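Local coordinates for protein 11R-lipoxygenase (PDB 3VF1) that probably oxygenates polyunsaturated fatty acids with molecular oxygen at a non-heme iron, as a calcium-dependent lipoxygenase with an 11R specificity, at residues V269-F280 against M301-Y311. Numbering follows the deposited sequence.
Sequences VIRRCDKLPENF and MKEGLIFITDY
Arg272 and Phe307 face each other as a non-hydrogen-bonded antiparallel pair, where the short edge strand 271-272 lies along strand 306-310. The bonds fall on either side of them: Arg271 and Ile308 exchange two, the tighter from Ile308 N to Arg271 O (2.8 Å, 155° at the hydrogen), and Cys273 N donates to Ile306 O (2.8 Å). The Arg272 side chain runs extended from this pair towards the end of helix 297-302. Its CB touches Phe307 CE2 at 3.9 Å, CG passes Ile306 O, and NE, CZ and NH2 lie over Gly304, whose CA sits 3.3 Å above the guanidinium plane, towards its rim. Gly304 closes the helix in a Schellman motif; its positive phi favours glycine, and a CB would run into Arg272 CZ. With CG anti to the backbone N (chi1 173°), the chain reaches that turn while NE donates a bent bond (131°) to Asp274 OD1 (2.7 Å), out of the guanidinium plane, in a salt bridge to which NH2 adds a weak bond. A leucine at Arg272 would probably leave the Asp274 carboxylate without its charged mate and the glycine turn without its flat cover. The Ile308 side chain points to the loop after strand 271-272: CG2 meets Cys273 CB at 3.7 Å, and CD1 meets Pro277 CD at 4.0 Å and the edge of the Phe280 ring. Met301 lays CG and SD by Cys273 O. Beyond the paired strands, Val269 CG1 sits over one face of Tyr311, whose OH bonds Asp383 of helix 369-410. One water donates to Val269 O and Ile308 O and accepts from Asp310 N. Backbone bonds thus set the edge strand's register, apolar side chains pack the loop against it, and the Arg272-Asp274 pair lies against the glycine turn without bonding to it.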
# COMPACT_ATOMS: atom_id res chain seq x y z
N VAL A 269 -9.37 -7.24 12.26
CA VAL A 269 -10.49 -8.15 12.50
C VAL A 269 -10.99 -8.15 13.94
O VAL A 269 -12.19 -8.04 14.18
CB VAL A 269 -10.14 -9.59 12.08
CG1 VAL A 269 -11.34 -10.50 12.27
CG2 VAL A 269 -9.67 -9.62 10.64
N ILE A 270 -10.08 -8.29 14.90
CA ILE A 270 -10.48 -8.43 16.29
C ILE A 270 -11.26 -7.21 16.77
O ILE A 270 -10.97 -6.08 16.39
CB ILE A 270 -9.26 -8.65 17.21
CG1 ILE A 270 -9.73 -9.04 18.62
CG2 ILE A 270 -8.39 -7.40 17.26
CD1 ILE A 270 -8.63 -9.62 19.48
N ARG A 271 -12.26 -7.45 17.62
CA ARG A 271 -13.07 -6.37 18.17
C ARG A 271 -13.72 -6.78 19.48
O ARG A 271 -13.92 -7.96 19.75
CB ARG A 271 -14.15 -5.95 17.17
CG ARG A 271 -15.23 -6.99 16.94
CD ARG A 271 -16.22 -6.51 15.91
NE ARG A 271 -16.79 -5.22 16.28
CZ ARG A 271 -17.24 -4.31 15.42
NH1 ARG A 271 -17.19 -4.53 14.11
NH2 ARG A 271 -17.73 -3.16 15.87
N ARG A 272 -14.05 -5.79 20.31
CA ARG A 272 -14.71 -6.05 21.58
C ARG A 272 -16.04 -6.76 21.36
O ARG A 272 -16.75 -6.48 20.40
CB ARG A 272 -14.94 -4.74 22.35
CG ARG A 272 -15.78 -4.91 23.60
CD ARG A 272 -15.93 -3.61 24.37
NE ARG A 272 -16.84 -3.76 25.50
CZ ARG A 272 -17.05 -2.84 26.43
NH1 ARG A 272 -16.41 -1.68 26.38
NH2 ARG A 272 -17.90 -3.07 27.42
N CYS A 273 -16.35 -7.70 22.25
CA CYS A 273 -17.58 -8.48 22.16
C CYS A 273 -18.39 -8.34 23.44
O CYS A 273 -18.00 -8.86 24.48
CB CYS A 273 -17.25 -9.95 21.90
SG CYS A 273 -18.70 -11.02 21.74
N ASP A 274 -19.51 -7.63 23.35
CA ASP A 274 -20.37 -7.40 24.50
C ASP A 274 -21.43 -8.50 24.63
O ASP A 274 -22.04 -8.65 25.68
CB ASP A 274 -21.04 -6.03 24.40
CG ASP A 274 -20.05 -4.89 24.57
OD1 ASP A 274 -19.19 -4.99 25.48
OD2 ASP A 274 -20.13 -3.91 23.80
N LYS A 275 -21.63 -9.25 23.55
CA LYS A 275 -22.55 -10.38 23.58
C LYS A 275 -22.20 -11.38 22.48
O LYS A 275 -22.02 -11.00 21.32
CB LYS A 275 -23.99 -9.92 23.40
CG LYS A 275 -25.00 -11.05 23.55
CD LYS A 275 -26.38 -10.66 23.05
CE LYS A 275 -27.36 -11.81 23.21
NZ LYS A 275 -28.65 -11.54 22.52
N LEU A 276 -22.11 -12.65 22.85
CA LEU A 276 -21.77 -13.71 21.91
C LEU A 276 -22.80 -13.81 20.79
O LEU A 276 -24.00 -13.66 21.03
CB LEU A 276 -21.68 -15.05 22.62
CG LEU A 276 -20.55 -15.22 23.63
CD1 LEU A 276 -20.72 -16.53 24.39
CD2 LEU A 276 -19.20 -15.17 22.93
N PRO A 277 -22.34 -14.08 19.56
CA PRO A 277 -23.28 -14.44 18.49
C PRO A 277 -24.05 -15.70 18.88
O PRO A 277 -23.48 -16.58 19.52
CB PRO A 277 -22.36 -14.72 17.30
CG PRO A 277 -21.11 -13.98 17.59
CD PRO A 277 -20.95 -13.99 19.08
N GLU A 278 -25.32 -15.77 18.50
CA GLU A 278 -26.15 -16.92 18.86
C GLU A 278 -25.57 -18.23 18.33
O GLU A 278 -25.81 -19.29 18.89
CB GLU A 278 -27.57 -16.73 18.32
CG GLU A 278 -27.67 -16.63 16.81
CD GLU A 278 -29.07 -16.31 16.34
OE1 GLU A 278 -29.29 -16.24 15.11
OE2 GLU A 278 -29.96 -16.13 17.20
N ASN A 279 -24.79 -18.14 17.26
CA ASN A 279 -24.19 -19.33 16.65
C ASN A 279 -22.81 -19.65 17.20
O ASN A 279 -22.06 -20.44 16.61
CB ASN A 279 -24.11 -19.15 15.13
CG ASN A 279 -23.30 -17.93 14.72
OD1 ASN A 279 -23.46 -16.86 15.30
ND2 ASN A 279 -22.44 -18.09 13.73
N PHE A 280 -22.46 -19.05 18.34
CA PHE A 280 -21.18 -19.30 18.98
C PHE A 280 -21.42 -19.54 20.47
O PHE A 280 -21.04 -18.72 21.31
CB PHE A 280 -20.26 -18.09 18.78
CG PHE A 280 -18.81 -18.36 19.10
CD1 PHE A 280 -18.32 -19.65 19.24
CD2 PHE A 280 -17.93 -17.30 19.26
CE1 PHE A 280 -16.98 -19.87 19.53
CE2 PHE A 280 -16.59 -17.52 19.56
CZ PHE A 280 -16.12 -18.81 19.69
N MET A 301 -17.52 -10.05 29.92
CA MET A 301 -18.08 -9.30 28.79
C MET A 301 -18.61 -7.94 29.23
O MET A 301 -18.38 -6.94 28.56
CB MET A 301 -19.18 -10.10 28.10
CG MET A 301 -18.66 -11.20 27.19
SD MET A 301 -19.92 -11.88 26.09
CE MET A 301 -20.96 -12.74 27.28
N LYS A 302 -19.30 -7.91 30.36
CA LYS A 302 -19.81 -6.65 30.91
C LYS A 302 -18.69 -5.64 31.09
O LYS A 302 -18.89 -4.44 30.89
CB LYS A 302 -20.51 -6.88 32.25
CG LYS A 302 -22.01 -7.09 32.17
CD LYS A 302 -22.36 -8.50 31.74
CE LYS A 302 -23.87 -8.71 31.72
NZ LYS A 302 -24.23 -10.14 31.49
N GLU A 303 -17.51 -6.12 31.47
CA GLU A 303 -16.38 -5.23 31.77
C GLU A 303 -15.49 -4.98 30.55
O GLU A 303 -14.46 -4.31 30.67
CB GLU A 303 -15.56 -5.79 32.93
CG GLU A 303 -16.34 -5.92 34.23
CD GLU A 303 -15.44 -6.14 35.43
OE1 GLU A 303 -14.20 -6.13 35.25
OE2 GLU A 303 -15.96 -6.32 36.55
N GLY A 304 -15.87 -5.52 29.40
CA GLY A 304 -15.13 -5.29 28.17
C GLY A 304 -13.78 -5.98 28.13
O GLY A 304 -12.81 -5.41 27.64
N LEU A 305 -13.73 -7.21 28.63
CA LEU A 305 -12.50 -7.98 28.64
C LEU A 305 -12.53 -9.09 27.59
O LEU A 305 -11.58 -9.84 27.44
CB LEU A 305 -12.27 -8.60 30.02
CG LEU A 305 -12.27 -7.64 31.21
CD1 LEU A 305 -12.12 -8.40 32.51
CD2 LEU A 305 -11.17 -6.60 31.06
N ILE A 306 -13.64 -9.17 26.86
CA ILE A 306 -13.82 -10.24 25.88
C ILE A 306 -13.83 -9.68 24.46
O ILE A 306 -14.61 -8.80 24.13
CB ILE A 306 -15.14 -10.99 26.12
CG1 ILE A 306 -15.13 -11.66 27.49
CG2 ILE A 306 -15.38 -12.02 25.02
CD1 ILE A 306 -14.19 -12.84 27.60
N PHE A 307 -12.94 -10.22 23.62
CA PHE A 307 -12.85 -9.80 22.23
C PHE A 307 -13.03 -11.00 21.31
O PHE A 307 -12.88 -12.14 21.74
CB PHE A 307 -11.49 -9.13 21.98
CG PHE A 307 -11.27 -7.91 22.81
CD1 PHE A 307 -10.98 -8.02 24.16
CD2 PHE A 307 -11.35 -6.64 22.25
CE1 PHE A 307 -10.77 -6.89 24.94
CE2 PHE A 307 -11.14 -5.52 23.02
CZ PHE A 307 -10.86 -5.64 24.36
N ILE A 308 -13.37 -10.74 20.05
CA ILE A 308 -13.73 -11.81 19.13
C ILE A 308 -13.22 -11.55 17.71
O ILE A 308 -13.14 -10.41 17.27
CB ILE A 308 -15.26 -11.98 19.07
CG1 ILE A 308 -15.64 -13.17 18.19
CG2 ILE A 308 -15.92 -10.71 18.56
CD1 ILE A 308 -17.11 -13.52 18.24
N THR A 309 -12.86 -12.62 17.02
CA THR A 309 -12.50 -12.55 15.61
C THR A 309 -13.42 -13.46 14.80
O THR A 309 -13.26 -14.68 14.80
CB THR A 309 -11.04 -12.99 15.37
OG1 THR A 309 -10.85 -14.33 15.84
CG2 THR A 309 -10.07 -12.07 16.09
N ASP A 310 -14.38 -12.85 14.11
CA ASP A 310 -15.38 -13.60 13.35
C ASP A 310 -15.08 -13.56 11.86
O ASP A 310 -15.08 -12.48 11.26
CB ASP A 310 -16.77 -13.02 13.62
CG ASP A 310 -17.88 -13.81 12.94
OD1 ASP A 310 -17.57 -14.60 12.02
OD2 ASP A 310 -19.06 -13.63 13.31
N TYR A 311 -14.84 -14.72 11.27
CA TYR A 311 -14.51 -14.81 9.85
C TYR A 311 -15.69 -15.33 9.03
O TYR A 311 -15.53 -16.14 8.12
CB TYR A 311 -13.28 -15.70 9.66
CG TYR A 311 -12.05 -15.12 10.31
CD1 TYR A 311 -11.78 -15.34 11.65
CD2 TYR A 311 -11.17 -14.32 9.58
CE1 TYR A 311 -10.67 -14.79 12.25
CE2 TYR A 311 -10.06 -13.77 10.18
CZ TYR A 311 -9.81 -14.01 11.51
OH TYR A 311 -8.70 -13.46 12.10
O HOH W 1 -14.25 -9.81 14.35
O HOH W 2 -16.53 -7.53 26.36